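Local coordinates for protein serine protease pet (Escherichia coli, PDB 4OM9) that hydrolyses peptide bonds as a secreted autotransporter enterotoxin of enteroaggregative strains, with the host protein alpha-fodrin as its probable target, at residues A[10-15]-A[30-35]; A[43-48]-A[213-218]; A[229-232]-A[237-240]. All blocks are in the same frame, centred on the assembly; numbering follows the deposited sequence.

Contact 1 of 3, residues A[10-15]-A[30-35]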
# COMPACT_ATOMS: atom_id res chain seq x y z
N ALA A 10 -7.51 15.82 -20.68
CA ALA A 10 -8.64 16.49 -20.10
C ALA A 10 -8.72 16.19 -18.59
O ALA A 10 -8.98 17.07 -17.78
CB ALA A 10 -9.92 16.07 -20.82
N ARG A 11 -8.44 14.94 -18.25
CA ARG A 11 -8.55 14.45 -16.88
C ARG A 11 -7.49 15.09 -15.98
O ARG A 11 -7.64 15.14 -14.75
CB ARG A 11 -8.44 12.92 -16.88
CG ARG A 11 -8.22 12.26 -15.55
CD ARG A 11 -8.24 10.75 -15.69
NE ARG A 11 -6.93 10.17 -15.45
CZ ARG A 11 -6.71 8.87 -15.32
NH1 ARG A 11 -7.72 8.01 -15.40
NH2 ARG A 11 -5.49 8.41 -15.09
N ASP A 12 -6.44 15.60 -16.62
CA ASP A 12 -5.34 16.21 -15.87
C ASP A 12 -5.76 17.48 -15.11
O ASP A 12 -5.34 17.69 -13.97
CB ASP A 12 -4.18 16.52 -16.82
CG ASP A 12 -3.48 15.27 -17.31
OD1 ASP A 12 -3.57 14.23 -16.61
OD2 ASP A 12 -2.83 15.32 -18.39
N TYR A 13 -6.56 18.33 -15.75
CA TYR A 13 -7.05 19.52 -15.08
C TYR A 13 -7.92 19.17 -13.88
O TYR A 13 -7.89 19.84 -12.86
CB TYR A 13 -7.84 20.41 -16.04
CG TYR A 13 -7.03 21.01 -17.16
CD1 TYR A 13 -6.35 22.22 -16.98
CD2 TYR A 13 -6.94 20.39 -18.41
CE1 TYR A 13 -5.60 22.79 -18.01
CE2 TYR A 13 -6.19 20.94 -19.44
CZ TYR A 13 -5.53 22.15 -19.24
OH TYR A 13 -4.79 22.70 -20.26
N LEU A 14 -8.69 18.10 -14.02
CA LEU A 14 -9.61 17.62 -12.99
C LEU A 14 -8.86 16.98 -11.83
O LEU A 14 -9.18 17.22 -10.67
CB LEU A 14 -10.57 16.62 -13.59
CG LEU A 14 -11.85 17.10 -14.27
CD1 LEU A 14 -11.67 18.40 -14.96
CD2 LEU A 14 -12.34 16.07 -15.25
N ASP A 15 -7.86 16.15 -12.15
CA ASP A 15 -7.04 15.50 -11.14
C ASP A 15 -6.42 16.54 -10.21
O ASP A 15 -6.36 16.35 -8.99
CB ASP A 15 -5.92 14.65 -11.78
CG ASP A 15 -6.32 13.18 -11.99
OD1 ASP A 15 -7.39 12.75 -11.53
OD2 ASP A 15 -5.52 12.44 -12.64
N VAL A 30 6.06 17.80 -9.38
CA VAL A 30 5.08 17.07 -10.16
C VAL A 30 5.24 17.40 -11.64
O VAL A 30 5.34 18.56 -12.02
CB VAL A 30 3.63 17.42 -9.70
CG1 VAL A 30 2.59 16.64 -10.49
CG2 VAL A 30 3.46 17.17 -8.21
N LYS A 31 5.28 16.37 -12.47
CA LYS A 31 5.23 16.58 -13.90
C LYS A 31 4.21 15.63 -14.53
O LYS A 31 3.91 14.57 -13.97
CB LYS A 31 6.61 16.41 -14.54
CG LYS A 31 7.12 14.98 -14.64
CD LYS A 31 8.33 14.89 -15.57
CE LYS A 31 9.61 14.50 -14.84
NZ LYS A 31 10.00 15.50 -13.80
N ILE A 32 3.66 16.03 -15.67
CA ILE A 32 2.71 15.21 -16.40
C ILE A 32 3.16 15.06 -17.85
O ILE A 32 3.70 15.99 -18.45
CB ILE A 32 1.27 15.81 -16.34
CG1 ILE A 32 0.33 15.14 -17.36
CG2 ILE A 32 1.27 17.32 -16.58
CD1 ILE A 32 0.13 13.59 -17.21
N LYS A 33 2.97 13.87 -18.39
CA LYS A 33 3.19 13.60 -19.81
C LYS A 33 2.15 14.32 -20.67
O LYS A 33 0.98 14.40 -20.32
CB LYS A 33 3.14 12.09 -20.06
CG LYS A 33 4.19 11.30 -19.28
CD LYS A 33 3.88 9.81 -19.22
CE LYS A 33 2.93 9.47 -18.06
NZ LYS A 33 3.53 9.82 -16.74
N LEU A 34 2.59 14.85 -21.81
CA LEU A 34 1.70 15.47 -22.76
C LEU A 34 1.61 14.65 -24.04
O LEU A 34 2.42 13.76 -24.25
CB LEU A 34 2.18 16.88 -23.09
CG LEU A 34 2.53 17.72 -21.88
CD1 LEU A 34 3.15 19.05 -22.34
CD2 LEU A 34 1.29 17.96 -21.01
N LYS A 35 0.64 14.97 -24.88
CA LYS A 35 0.34 14.18 -26.07
C LYS A 35 1.34 14.34 -27.24
O LYS A 35 2.56 14.39 -27.06
CB LYS A 35 -1.07 14.52 -26.55
CG LYS A 35 -2.13 14.21 -25.52
CD LYS A 35 -3.49 14.76 -25.89
CE LYS A 35 -4.54 14.25 -24.94
NZ LYS A 35 -5.67 15.20 -24.89
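Asp12 and Ile32 make the close part of this contact, their side chains reaching for each other from opposite directions across a backbone gap of 8.1 Å between their CA atoms; Ala10 and Lys35 add only a looser margin. The tight spot is the carboxylate end, where Asp12 OD2 lies 3.3 Å from Ile32 CG1. The tip of the same branch is hardly farther, with Ile32 CD1 at 3.6 Å from Asp12 OD2. The meeting is van der Waals in kind, a carboxylate set against an aliphatic arm. Asp12 keeps CG beside its own backbone N (chi1 -70°), which brings OD2 back toward the start of the helix, where it accepts a hydrogen bond from the N-H of Trp9. One oxygen thus does both jobs: the Trp9 N-H satisfies it although it is buried beside an apolar branch. Ile32 directs its longer branch at the helix, and as a beta-branched residue it suits an extended strand.

The contact thus lays helix 10-17 beside the small two-stranded antiparallel sheet of 31-32 and 40-41, within the PA-clan protease part of the chain; Ile32 pairs through its backbone with Phe40. Farther along the helix, Asp15 is bonded to His523 and Ala524, so the same element also meets a much later part of the chain.

Away from Ile32 the packing thins quickly. Lys33 only grazes the contact and is exposed, where its charge can be solvated. Lys35 leaves the backbone at an angle but extends its amine toward the helix start, where Lys35 NZ bonds Ile5 O and Ala8 O and forms a salt bridge with Glu551.

Contact 2 of 3, residues A[43-48]-A[213-218]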
# COMPACT_ATOMS: atom_id res chain seq x y z
N PRO A 43 5.32 23.97 -11.30
CA PRO A 43 6.33 24.73 -10.56
C PRO A 43 6.82 24.03 -9.30
O PRO A 43 6.12 23.18 -8.73
CB PRO A 43 5.60 26.03 -10.21
CG PRO A 43 4.16 25.67 -10.25
CD PRO A 43 4.03 24.69 -11.37
N ALA A 44 8.03 24.38 -8.87
CA ALA A 44 8.62 23.76 -7.69
C ALA A 44 7.93 24.23 -6.43
O ALA A 44 8.46 25.05 -5.68
CB ALA A 44 10.11 24.06 -7.61
N LEU A 45 6.71 23.73 -6.22
CA LEU A 45 5.93 24.01 -5.02
C LEU A 45 5.16 22.76 -4.65
O LEU A 45 4.97 21.89 -5.49
CB LEU A 45 4.96 25.17 -5.26
CG LEU A 45 5.48 26.55 -5.68
CD1 LEU A 45 4.30 27.44 -5.98
CD2 LEU A 45 6.36 27.18 -4.62
N PRO A 46 4.71 22.65 -3.38
CA PRO A 46 3.78 21.55 -3.08
C PRO A 46 2.44 21.81 -3.75
O PRO A 46 2.06 22.96 -3.90
CB PRO A 46 3.65 21.60 -1.55
CG PRO A 46 4.79 22.44 -1.08
CD PRO A 46 5.06 23.41 -2.18
N VAL A 47 1.75 20.75 -4.15
CA VAL A 47 0.38 20.90 -4.64
C VAL A 47 -0.50 21.42 -3.52
O VAL A 47 -0.42 20.94 -2.39
CB VAL A 47 -0.19 19.57 -5.18
CG1 VAL A 47 -1.63 19.72 -5.62
CG2 VAL A 47 0.67 19.06 -6.33
N PRO A 48 -1.34 22.42 -3.82
CA PRO A 48 -2.28 22.91 -2.80
C PRO A 48 -3.24 21.84 -2.33
O PRO A 48 -3.44 20.83 -3.02
CB PRO A 48 -3.04 24.03 -3.52
CG PRO A 48 -2.14 24.42 -4.68
CD PRO A 48 -1.43 23.16 -5.08
N TYR A 213 -5.26 30.98 -5.13
CA TYR A 213 -4.29 30.62 -4.11
C TYR A 213 -2.88 31.05 -4.47
O TYR A 213 -2.49 31.11 -5.63
CB TYR A 213 -4.28 29.10 -3.86
CG TYR A 213 -5.56 28.56 -3.27
CD1 TYR A 213 -6.64 28.26 -4.09
CD2 TYR A 213 -5.69 28.33 -1.90
CE1 TYR A 213 -7.82 27.76 -3.57
CE2 TYR A 213 -6.87 27.82 -1.36
CZ TYR A 213 -7.93 27.55 -2.20
OH TYR A 213 -9.12 27.06 -1.73
N VAL A 214 -2.09 31.30 -3.44
CA VAL A 214 -0.78 31.83 -3.66
C VAL A 214 0.07 31.33 -2.49
O VAL A 214 -0.46 31.04 -1.43
CB VAL A 214 -0.89 33.37 -3.81
CG1 VAL A 214 -0.06 34.11 -2.81
CG2 VAL A 214 -0.62 33.78 -5.24
N PHE A 215 1.37 31.15 -2.69
CA PHE A 215 2.15 30.35 -1.74
C PHE A 215 3.21 31.16 -1.01
O PHE A 215 4.12 31.72 -1.61
CB PHE A 215 2.80 29.17 -2.48
CG PHE A 215 3.65 28.29 -1.61
CD1 PHE A 215 3.09 27.27 -0.85
CD2 PHE A 215 5.03 28.45 -1.57
CE1 PHE A 215 3.87 26.44 -0.06
CE2 PHE A 215 5.83 27.63 -0.79
CZ PHE A 215 5.24 26.61 -0.03
N ASP A 216 3.07 31.19 0.31
CA ASP A 216 3.95 31.93 1.21
C ASP A 216 5.30 31.24 1.34
O ASP A 216 5.37 30.10 1.81
CB ASP A 216 3.25 32.06 2.58
CG ASP A 216 4.00 32.94 3.57
OD1 ASP A 216 5.26 32.94 3.61
OD2 ASP A 216 3.30 33.63 4.36
N ASN A 217 6.36 31.94 0.92
CA ASN A 217 7.77 31.49 0.93
C ASN A 217 8.35 31.11 2.27
O ASN A 217 9.20 30.23 2.36
CB ASN A 217 8.69 32.59 0.37
CG ASN A 217 8.95 32.43 -1.09
OD1 ASN A 217 9.03 31.30 -1.59
ND2 ASN A 217 9.07 33.54 -1.79
N LYS A 218 7.96 31.86 3.30
CA LYS A 218 8.62 31.79 4.59
C LYS A 218 7.86 30.88 5.53
O LYS A 218 8.43 30.29 6.44
CB LYS A 218 8.75 33.18 5.20
CG LYS A 218 9.41 34.20 4.28
CD LYS A 218 10.82 33.78 3.90
CE LYS A 218 11.57 34.93 3.26
NZ LYS A 218 10.92 35.41 2.02
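Phe215 presents its ring to Leu45 and Pro46, which arrive on the same side of it but in different ways. The side chains of Leu45 and Phe215 run antiparallel alongside one another, and the leucine branch CD2 comes to 3.6 Å from Phe215 CD2 and 3.9 Å from Phe215 CE2. Pro46 instead crosses the phenylalanine at about a right angle, its CD touching near CZ and CE1, 3.9 Å from Phe215 CZ. Both approaches are oblique. The ring gets there because CG stands anti to the backbone N (chi1 179°), extending it from the strand toward the loop.

The residue types suit this apolar joint: a broad flat ring offers surface for two neighbours, leucine sets one branch against the ring and the other near Phe215 CB, and proline gives a compact apolar ring on a loop without regular structure. Trp222 completes the cluster, meeting Phe215 with its plane inclined and donating its NE1 to Pro46 O. Just beyond, Asp216 OD1 accepts from Lys218 N at 2.9 Å, an Asx turn that shapes the strand's exit. The loop after strand 40-41 thus packs on an antiparallel sheet, as expected of the chymotrypsin-like beta fold of PA-clan proteases.

Contact 3 of 3, residues A[229-232]-A[237-240]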
# COMPACT_ATOMS: atom_id res chain seq x y z
N HIS A 229 -13.05 37.64 -9.61
CA HIS A 229 -13.99 38.73 -9.92
C HIS A 229 -14.48 38.79 -11.36
O HIS A 229 -15.67 38.99 -11.61
CB HIS A 229 -13.37 40.08 -9.58
CG HIS A 229 -14.19 41.24 -10.06
ND1 HIS A 229 -15.28 41.72 -9.36
CD2 HIS A 229 -14.09 42.00 -11.17
CE1 HIS A 229 -15.81 42.73 -10.01
NE2 HIS A 229 -15.11 42.93 -11.12
N GLY A 230 -13.57 38.67 -12.32
CA GLY A 230 -13.96 38.72 -13.73
C GLY A 230 -12.81 38.59 -14.71
O GLY A 230 -11.67 38.41 -14.31
N ILE A 231 -13.13 38.68 -16.00
CA ILE A 231 -12.12 38.56 -17.05
C ILE A 231 -12.13 39.71 -18.07
O ILE A 231 -13.13 40.41 -18.23
CB ILE A 231 -12.27 37.23 -17.84
CG1 ILE A 231 -13.35 37.35 -18.92
CG2 ILE A 231 -12.55 36.06 -16.90
CD1 ILE A 231 -14.74 37.54 -18.38
N ILE A 232 -11.01 39.87 -18.77
CA ILE A 232 -10.93 40.71 -19.97
C ILE A 232 -10.07 39.97 -20.99
O ILE A 232 -9.07 39.35 -20.64
CB ILE A 232 -10.35 42.11 -19.66
CG1 ILE A 232 -11.29 42.90 -18.75
CG2 ILE A 232 -10.13 42.90 -20.94
CD1 ILE A 232 -12.62 43.22 -19.40
N THR A 237 -4.20 34.83 -23.80
CA THR A 237 -3.75 35.98 -23.02
C THR A 237 -4.85 36.57 -22.14
O THR A 237 -4.61 37.56 -21.45
CB THR A 237 -3.22 37.08 -23.92
OG1 THR A 237 -4.28 37.51 -24.78
CG2 THR A 237 -2.04 36.59 -24.78
N GLN A 238 -6.03 35.95 -22.17
CA GLN A 238 -7.15 36.31 -21.30
C GLN A 238 -6.62 36.66 -19.91
O GLN A 238 -5.78 35.96 -19.36
CB GLN A 238 -8.16 35.17 -21.19
CG GLN A 238 -9.37 35.46 -20.30
CD GLN A 238 -9.99 34.19 -19.71
OE1 GLN A 238 -9.36 33.50 -18.91
NE2 GLN A 238 -11.21 33.87 -20.13
N LYS A 239 -7.08 37.78 -19.38
CA LYS A 239 -6.68 38.19 -18.06
C LYS A 239 -7.81 37.86 -17.08
O LYS A 239 -9.00 37.95 -17.43
CB LYS A 239 -6.35 39.68 -18.04
CG LYS A 239 -5.22 40.12 -18.97
CD LYS A 239 -3.86 39.81 -18.34
CE LYS A 239 -2.66 40.28 -19.17
NZ LYS A 239 -2.59 39.61 -20.49
N THR A 240 -7.45 37.50 -15.85
CA THR A 240 -8.46 37.34 -14.81
C THR A 240 -8.20 38.28 -13.63
O THR A 240 -7.07 38.48 -13.21
CB THR A 240 -8.51 35.89 -14.30
OG1 THR A 240 -8.80 35.02 -15.40
CG2 THR A 240 -9.59 35.74 -13.25
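Lys239 and Ile232 are joined by two backbone hydrogen bonds that make them an antiparallel hydrogen-bonded pair. Lys239 N donates to Ile232 O at 2.8 Å, almost straight (170° at the hydrogen) and close to the direction of the carbonyl bond. The return bond, Ile232 N to Lys239 O, is longer at 3.1 Å, and its donor stands 28° off the carbonyl plane. A weaker CA-H...O contact from Ile231 CA reaches the same Lys239 O at 3.2 Å.

Bent at chi2 and chi4, the lysine side chain folds back so that Lys239 NZ meets Thr237 O at 3.0 Å, while the same amine forms a salt bridge with Glu194 on strand 188-195. Lysine's length and flexibility let its amine reach both.

The next pair, Ile231 with Thr240, is non-hydrogen-bonded, and beside it Thr240 CA makes a CA-H...O contact of 3.4 Å with Gly230 O. The fully extended backbone of Gly230 (phi 179°) suits a residue without a side chain. Ile231 and Thr240 share one face of the sheet, Ile232 and Lys239 the other. Over the first face the packing is light: Ile231 CG2 is 4.1 Å from Gln238 NE2 where the two side chains cross at a slant. Thr203 holds Gln238 OE1 through its backbone N and the Thr240 hydroxyl through its own. Beta-branched isoleucine and threonine fit the extended backbone.

Toward the body of the sheet, His229 and Gly230 both face Tyr241 in a classic beta bulge, and the arrangement is that of a beta hairpin, strands 221-232 and 239-244, joined by a short connection.

How the contacts relate
From the N terminus, contact 1 comes first, closing a loop of 14 residues that brings the 31-32 strand back beside helix 10-17. The chain then runs through 43-48 and returns only after 164 residues, when strand 211-216 meets that loop in contact 2. Contact 3 follows as a short hairpin with four residues between its segments. The three are in series: none nests in another and none crosses. Contacts 1 and 2 still touch, through Val30 CG2 and Val47 CG2 at 3.9 Å. Contact 1 ties helix 10-17 to strand 31-32, contact 2 ties the 43-48 loop to the seven-stranded sheet, and contact 3 joins two strands of that sheet, where 211-216 and 221-232 are neighbours.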